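PDB 3DZM: hypothetical conserved protein from Thermus thermophilus, which is of unknown function but forms a beta-barrel in the outer membrane, where it is a major protein, and binds a calcium ion. Local coordinates for residues 160-172 with 180-194. Sequence-based numbering, arbitrary orientation.
With C8E ((hydroxyethyloxy)tri(ethyloxy)octane), chain F.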
loop_
_atom_site.group_PDB
_atom_site.type_symbol
_atom_site.label_atom_id
_atom_site.label_comp_id
_atom_site.label_asym_id
_atom_site.label_seq_id
_atom_site.Cartn_x
_atom_site.Cartn_y
_atom_site.Cartn_z
ATOM N N ASP A 160 -0.066 8.952 2.882
ATOM C CA ASP A 160 -0.400 8.151 4.073
ATOM C C ASP A 160 0.859 8.039 4.874
ATOM O O ASP A 160 1.958 7.961 4.307
ATOM C CB ASP A 160 -0.844 6.728 3.715
ATOM C CG ASP A 160 -2.203 6.675 3.048
ATOM O OD1 ASP A 160 -2.895 7.688 3.159
ATOM O OD2 ASP A 160 -2.575 5.632 2.413
ATOM N N TYR A 161 0.709 8.005 6.187
ATOM C CA TYR A 161 1.834 7.699 7.047
ATOM C C TYR A 161 1.568 6.408 7.825
ATOM O O TYR A 161 0.493 6.240 8.385
ATOM C CB TYR A 161 2.107 8.831 8.032
ATOM C CG TYR A 161 3.227 8.464 8.967
ATOM C CD1 TYR A 161 4.545 8.457 8.519
ATOM C CD2 TYR A 161 2.977 8.067 10.276
ATOM C CE1 TYR A 161 5.565 8.106 9.336
ATOM C CE2 TYR A 161 4.024 7.711 11.125
ATOM C CZ TYR A 161 5.308 7.741 10.641
ATOM O OH TYR A 161 6.362 7.395 11.447
ATOM N N TYR A 162 2.558 5.516 7.880
ATOM C CA TYR A 162 2.462 4.289 8.687
ATOM C C TYR A 162 3.417 4.223 9.877
ATOM O O TYR A 162 4.607 4.510 9.770
ATOM C CB TYR A 162 2.657 3.052 7.812
ATOM C CG TYR A 162 1.518 2.816 6.847
ATOM C CD1 TYR A 162 0.389 2.113 7.245
ATOM C CD2 TYR A 162 1.554 3.319 5.544
ATOM C CE1 TYR A 162 -0.652 1.893 6.378
ATOM C CE2 TYR A 162 0.504 3.097 4.662
ATOM C CZ TYR A 162 -0.592 2.385 5.093
ATOM O OH TYR A 162 -1.641 2.144 4.258
ATOM N N PHE A 163 2.873 3.846 11.020
ATOM C CA PHE A 163 3.657 3.598 12.226
ATOM C C PHE A 163 4.427 2.279 12.145
ATOM O O PHE A 163 3.877 1.239 11.792
ATOM C CB PHE A 163 2.726 3.579 13.442
ATOM C CG PHE A 163 1.999 4.850 13.648
ATOM C CD1 PHE A 163 2.584 5.894 14.368
ATOM C CD2 PHE A 163 0.742 5.038 13.102
ATOM C CE1 PHE A 163 1.914 7.101 14.560
ATOM C CE2 PHE A 163 0.056 6.271 13.276
ATOM C CZ PHE A 163 0.640 7.289 14.004
ATOM N N GLN A 164 5.699 2.322 12.488
ATOM C CA GLN A 164 6.494 1.111 12.551
ATOM C C GLN A 164 5.870 0.088 13.494
ATOM O O GLN A 164 5.375 0.417 14.577
ATOM C CB GLN A 164 7.940 1.402 12.979
ATOM C CG GLN A 164 8.024 2.085 14.318
ATOM C CD GLN A 164 9.439 2.457 14.779
ATOM O OE1 GLN A 164 10.306 2.804 13.981
ATOM N NE2 GLN A 164 9.652 2.417 16.101
ATOM N N ALA A 165 5.915 -1.158 13.045
ATOM C CA ALA A 165 5.350 -2.280 13.737
ATOM C C ALA A 165 6.387 -3.395 13.844
ATOM O O ALA A 165 7.532 -3.233 13.447
ATOM C CB ALA A 165 4.193 -2.758 12.960
ATOM N N CYS A 166 5.981 -4.543 14.365
ATOM C CA CYS A 166 6.878 -5.689 14.431
ATOM C C CYS A 166 7.139 -6.240 13.028
ATOM O O CYS A 166 6.333 -6.039 12.121
ATOM C CB CYS A 166 6.289 -6.774 15.349
ATOM S SG CYS A 166 6.356 -6.369 17.102
ATOM N N PHE A 167 8.271 -6.915 12.858
ATOM C CA PHE A 167 8.575 -7.670 11.638
ATOM C C PHE A 167 8.599 -9.165 11.905
ATOM O O PHE A 167 9.068 -9.589 12.945
ATOM C CB PHE A 167 9.951 -7.310 11.125
ATOM C CG PHE A 167 10.037 -5.959 10.558
ATOM C CD1 PHE A 167 9.520 -5.691 9.304
ATOM C CD2 PHE A 167 10.633 -4.946 11.267
ATOM C CE1 PHE A 167 9.615 -4.436 8.771
ATOM C CE2 PHE A 167 10.724 -3.683 10.740
ATOM C CZ PHE A 167 10.226 -3.434 9.491
ATOM N N THR A 168 8.134 -9.963 10.952
ATOM C CA THR A 168 8.169 -11.416 11.094
ATOM C C THR A 168 8.927 -12.022 9.926
ATOM O O THR A 168 8.518 -11.849 8.798
ATOM C CB THR A 168 6.766 -11.953 11.092
ATOM O OG1 THR A 168 6.078 -11.412 12.217
ATOM C CG2 THR A 168 6.755 -13.444 11.188
ATOM N N ARG A 169 10.032 -12.710 10.201
ATOM C CA ARG A 169 10.844 -13.392 9.170
ATOM C C ARG A 169 10.514 -14.910 9.081
ATOM O O ARG A 169 10.319 -15.582 10.082
ATOM C CB ARG A 169 12.367 -13.120 9.390
ATOM C CG ARG A 169 13.287 -13.111 8.111
ATOM C CD ARG A 169 14.498 -12.052 8.142
ATOM N NE ARG A 169 14.810 -11.479 6.798
ATOM C CZ ARG A 169 15.691 -10.505 6.488
ATOM N NH1 ARG A 169 16.463 -9.876 7.399
ATOM N NH2 ARG A 169 15.780 -10.156 5.212
ATOM N N VAL A 170 10.416 -15.434 7.869
ATOM C CA VAL A 170 10.287 -16.874 7.655
ATOM C C VAL A 170 11.301 -17.329 6.621
ATOM O O VAL A 170 11.217 -16.913 5.468
ATOM C CB VAL A 170 8.853 -17.297 7.178
ATOM C CG1 VAL A 170 8.771 -18.797 7.049
ATOM C CG2 VAL A 170 7.863 -16.883 8.166
ATOM N N GLU A 171 12.254 -18.167 7.035
ATOM C CA GLU A 171 13.169 -18.851 6.111
ATOM C C GLU A 171 12.610 -20.235 5.795
ATOM O O GLU A 171 12.048 -20.872 6.665
ATOM C CB GLU A 171 14.559 -19.031 6.724
ATOM C CG GLU A 171 15.052 -17.969 7.710
ATOM C CD GLU A 171 16.446 -18.323 8.290
ATOM O OE1 GLU A 171 16.635 -19.479 8.742
ATOM O OE2 GLU A 171 17.355 -17.456 8.297
ATOM N N GLU A 172 12.774 -20.708 4.566
ATOM C CA GLU A 172 12.434 -22.094 4.223
ATOM C C GLU A 172 13.590 -22.782 3.520
ATOM O O GLU A 172 14.096 -22.261 2.540
ATOM C CB GLU A 172 11.220 -22.125 3.310
ATOM C CG GLU A 172 10.849 -23.498 2.787
ATOM C CD GLU A 172 9.416 -23.534 2.243
ATOM O OE1 GLU A 172 8.863 -22.451 1.931
ATOM O OE2 GLU A 172 8.833 -24.636 2.131
ATOM N N GLN A 180 11.005 -19.491 11.936
ATOM C CA GLN A 180 10.342 -18.201 12.072
ATOM C C GLN A 180 10.806 -17.393 13.276
ATOM O O GLN A 180 11.166 -17.952 14.311
ATOM C CB GLN A 180 8.856 -18.378 12.135
ATOM C CG GLN A 180 8.221 -17.294 12.917
ATOM C CD GLN A 180 6.713 -17.279 12.797
ATOM O OE1 GLN A 180 6.116 -17.943 11.930
ATOM N NE2 GLN A 180 6.083 -16.500 13.670
ATOM N N SER A 181 10.806 -16.071 13.127
ATOM C CA SER A 181 11.234 -15.163 14.194
ATOM C C SER A 181 10.651 -13.784 13.968
ATOM O O SER A 181 10.012 -13.529 12.939
ATOM C CB SER A 181 12.756 -15.065 14.258
ATOM O OG SER A 181 13.313 -14.745 12.990
ATOM N N SER A 182 10.858 -12.890 14.927
ATOM C CA SER A 182 10.268 -11.556 14.833
ATOM C C SER A 182 11.022 -10.574 15.678
ATOM O O SER A 182 11.497 -10.919 16.750
ATOM C CB SER A 182 8.804 -11.582 15.269
ATOM O OG SER A 182 8.688 -12.154 16.550
ATOM N N VAL A 183 11.144 -9.348 15.196
ATOM C CA VAL A 183 11.746 -8.291 15.993
ATOM C C VAL A 183 10.714 -7.231 16.186
ATOM O O VAL A 183 9.926 -6.952 15.291
ATOM C CB VAL A 183 12.907 -7.600 15.307
ATOM C CG1 VAL A 183 13.848 -7.048 16.371
ATOM C CG2 VAL A 183 13.621 -8.554 14.375
ATOM N N CYS A 184 10.733 -6.622 17.358
ATOM C CA CYS A 184 9.819 -5.540 17.628
ATOM C C CYS A 184 10.562 -4.227 17.877
ATOM O O CYS A 184 11.777 -4.209 18.097
ATOM C CB CYS A 184 8.924 -5.910 18.802
ATOM S SG CYS A 184 7.735 -7.181 18.374
ATOM N N PRO A 185 9.839 -3.112 17.800
ATOM C CA PRO A 185 10.414 -1.904 18.378
ATOM C C PRO A 185 10.071 -2.016 19.848
ATOM O O PRO A 185 8.882 -2.179 20.152
ATOM C CB PRO A 185 9.584 -0.783 17.737
ATOM C CG PRO A 185 8.520 -1.465 16.888
ATOM C CD PRO A 185 8.477 -2.893 17.299
ATOM N N GLY A 186 11.061 -1.992 20.735
ATOM C CA GLY A 186 12.456 -1.902 20.359
ATOM C C GLY A 186 13.288 -3.027 20.960
ATOM O O GLY A 186 13.875 -2.892 22.032
ATOM N N ASP A 187 13.312 -4.158 20.262
ATOM C CA ASP A 187 14.215 -5.254 20.578
ATOM C C ASP A 187 15.584 -4.934 20.007
ATOM O O ASP A 187 15.816 -3.848 19.488
ATOM C CB ASP A 187 13.715 -6.566 19.978
ATOM C CG ASP A 187 12.330 -6.912 20.435
ATOM O OD1 ASP A 187 11.784 -6.116 21.233
ATOM O OD2 ASP A 187 11.793 -7.969 20.008
ATOM N N SER A 188 16.482 -5.903 20.078
ATOM C CA SER A 188 17.871 -5.627 19.794
ATOM C C SER A 188 18.064 -5.098 18.388
ATOM O O SER A 188 18.348 -3.922 18.196
ATOM C CB SER A 188 18.727 -6.870 20.023
ATOM O OG SER A 188 20.101 -6.524 20.069
ATOM N N GLY A 189 17.914 -5.959 17.397
ATOM C CA GLY A 189 18.311 -5.566 16.057
ATOM C C GLY A 189 17.244 -4.860 15.244
ATOM O O GLY A 189 17.237 -4.945 14.014
ATOM N N TYR A 190 16.343 -4.151 15.914
ATOM C CA TYR A 190 15.189 -3.606 15.209
ATOM C C TYR A 190 15.566 -2.451 14.283
ATOM O O TYR A 190 15.145 -2.414 13.125
ATOM C CB TYR A 190 14.068 -3.214 16.176
ATOM C CG TYR A 190 12.842 -2.720 15.466
ATOM C CD1 TYR A 190 11.877 -3.611 15.006
ATOM C CD2 TYR A 190 12.656 -1.357 15.214
ATOM C CE1 TYR A 190 10.741 -3.156 14.323
ATOM C CE2 TYR A 190 11.517 -0.895 14.526
ATOM C CZ TYR A 190 10.573 -1.797 14.087
ATOM O OH TYR A 190 9.459 -1.354 13.416
ATOM N N GLU A 191 16.364 -1.527 14.802
ATOM C CA GLU A 191 16.853 -0.385 14.043
ATOM C C GLU A 191 17.483 -0.792 12.736
ATOM O O GLU A 191 17.213 -0.182 11.695
ATOM C CB GLU A 191 17.893 0.345 14.864
ATOM C CG GLU A 191 17.353 0.707 16.197
ATOM C CD GLU A 191 16.129 1.562 16.048
ATOM O OE1 GLU A 191 16.273 2.658 15.461
ATOM O OE2 GLU A 191 15.038 1.135 16.502
ATOM N N ASP A 192 18.343 -1.808 12.801
ATOM C CA ASP A 192 19.018 -2.322 11.619
ATOM C C ASP A 192 18.015 -2.947 10.661
ATOM O O ASP A 192 17.937 -2.552 9.497
ATOM C CB ASP A 192 20.109 -3.306 12.012
ATOM C CG ASP A 192 21.215 -2.648 12.824
ATOM O OD1 ASP A 192 21.349 -1.396 12.755
ATOM O OD2 ASP A 192 21.953 -3.382 13.520
ATOM N N VAL A 193 17.215 -3.890 11.152
ATOM C CA VAL A 193 16.179 -4.479 10.315
ATOM C C VAL A 193 15.360 -3.397 9.620
ATOM O O VAL A 193 15.077 -3.485 8.429
ATOM C CB VAL A 193 15.212 -5.357 11.109
ATOM C CG1 VAL A 193 14.088 -5.826 10.191
ATOM C CG2 VAL A 193 15.938 -6.550 11.697
ATOM N N ASN A 194 14.988 -2.374 10.375
ATOM C CA ASN A 194 14.121 -1.340 9.847
ATOM C C ASN A 194 14.759 -0.463 8.767
ATOM O O ASN A 194 14.059 0.030 7.892
ATOM C CB ASN A 194 13.517 -0.503 10.976
ATOM C CG ASN A 194 12.336 0.337 10.517
ATOM O OD1 ASN A 194 11.815 0.165 9.422
ATOM N ND2 ASN A 194 11.903 1.244 11.369
HETATM C C1 C8E F . -0.519 11.925 8.785
HETATM C C2 C8E F . 0.068 12.546 10.074
HETATM C C3 C8E F . 0.754 11.602 11.088
HETATM C C4 C8E F . 1.987 12.234 11.758
HETATM C C5 C8E F . 3.316 11.452 11.633
HETATM C C6 C8E F . 4.365 11.715 12.737
HETATM C C7 C8E F . 5.327 10.539 12.983
HETATM C C8 C8E F . 5.822 10.385 14.435
HETATM O O9 C8E F . 5.888 9.031 14.885
HETATM C C10 C8E F . 6.749 8.191 14.118
HETATM C C11 C8E F . 6.705 6.689 14.489
HETATM O O12 C8E F . 6.969 5.816 13.380
HETATM C C13 C8E F . 8.255 5.199 13.354
HETATM C C14 C8E F . 8.897 5.161 11.953
HETATM O O15 C8E F . 9.030 3.826 11.472
HETATM C C16 C8E F . 10.214 3.495 10.749
HETATM C C17 C8E F . 10.042 3.590 9.224
HETATM O O18 C8E F . 11.109 3.024 8.469
HETATM C C19 C8E F . 10.657 1.992 7.596
HETATM C C20 C8E F . 11.746 1.362 6.709
HETATM O O21 C8E F . 11.924 -0.015 7.025
#
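The F167 ring carries V193 over one face, with CG1 of V193 4.1 Å from the ring centroid in a CH-pi contact. The Y190 ring meets F167 obliquely, the two ring planes 36° apart, with CE1 of Y190 3.5 Å from CD2 of F167. P185 N lies above one face of the Y190 ring, offset toward the rim, and A165 O sits at its edge. These rings join a beta hairpin of the outer membrane barrel, strands 151-172 and 178-183, to the short helix 190-196 that follows it. The Y190 side chain runs anti to the backbone N (chi1 -177°), which carries its hydroxyl from the helix start to the loop before strand 167-172. There OH of Y190 donates to A165 O at 2.7 Å, the donor lying out of the carbonyl plane. A phenylalanine in its place would probably leave A165 O without its hydroxyl donor and tie the loop less firmly to the helix. F167 also touches I130 of strand 127-148 and V197 and Q199 after the helix. The hairpin itself is antiparallel. F167 and V183 form a hydrogen-bonded pair, with F167 N to V183 O at 2.9 Å. R169 and S181 form the next such pair, with R169 N to S181 O also at 2.9 Å. Between them T168 and S182 are a non-hydrogen-bonded pair. A C8E detergent molecule lies along residues 161-164, with its C5 3.6 Å above one face of the Y161 ring, offset toward the rim. At the open end of the paired strands, just beyond the F167 and V183 pair, a disulfide links C166 to C184. Both sulfurs lie anti to their own carbonyl carbons, and SG of C166 is bonded to SG of C184 at 2.0 Å with a chi3 of 108°.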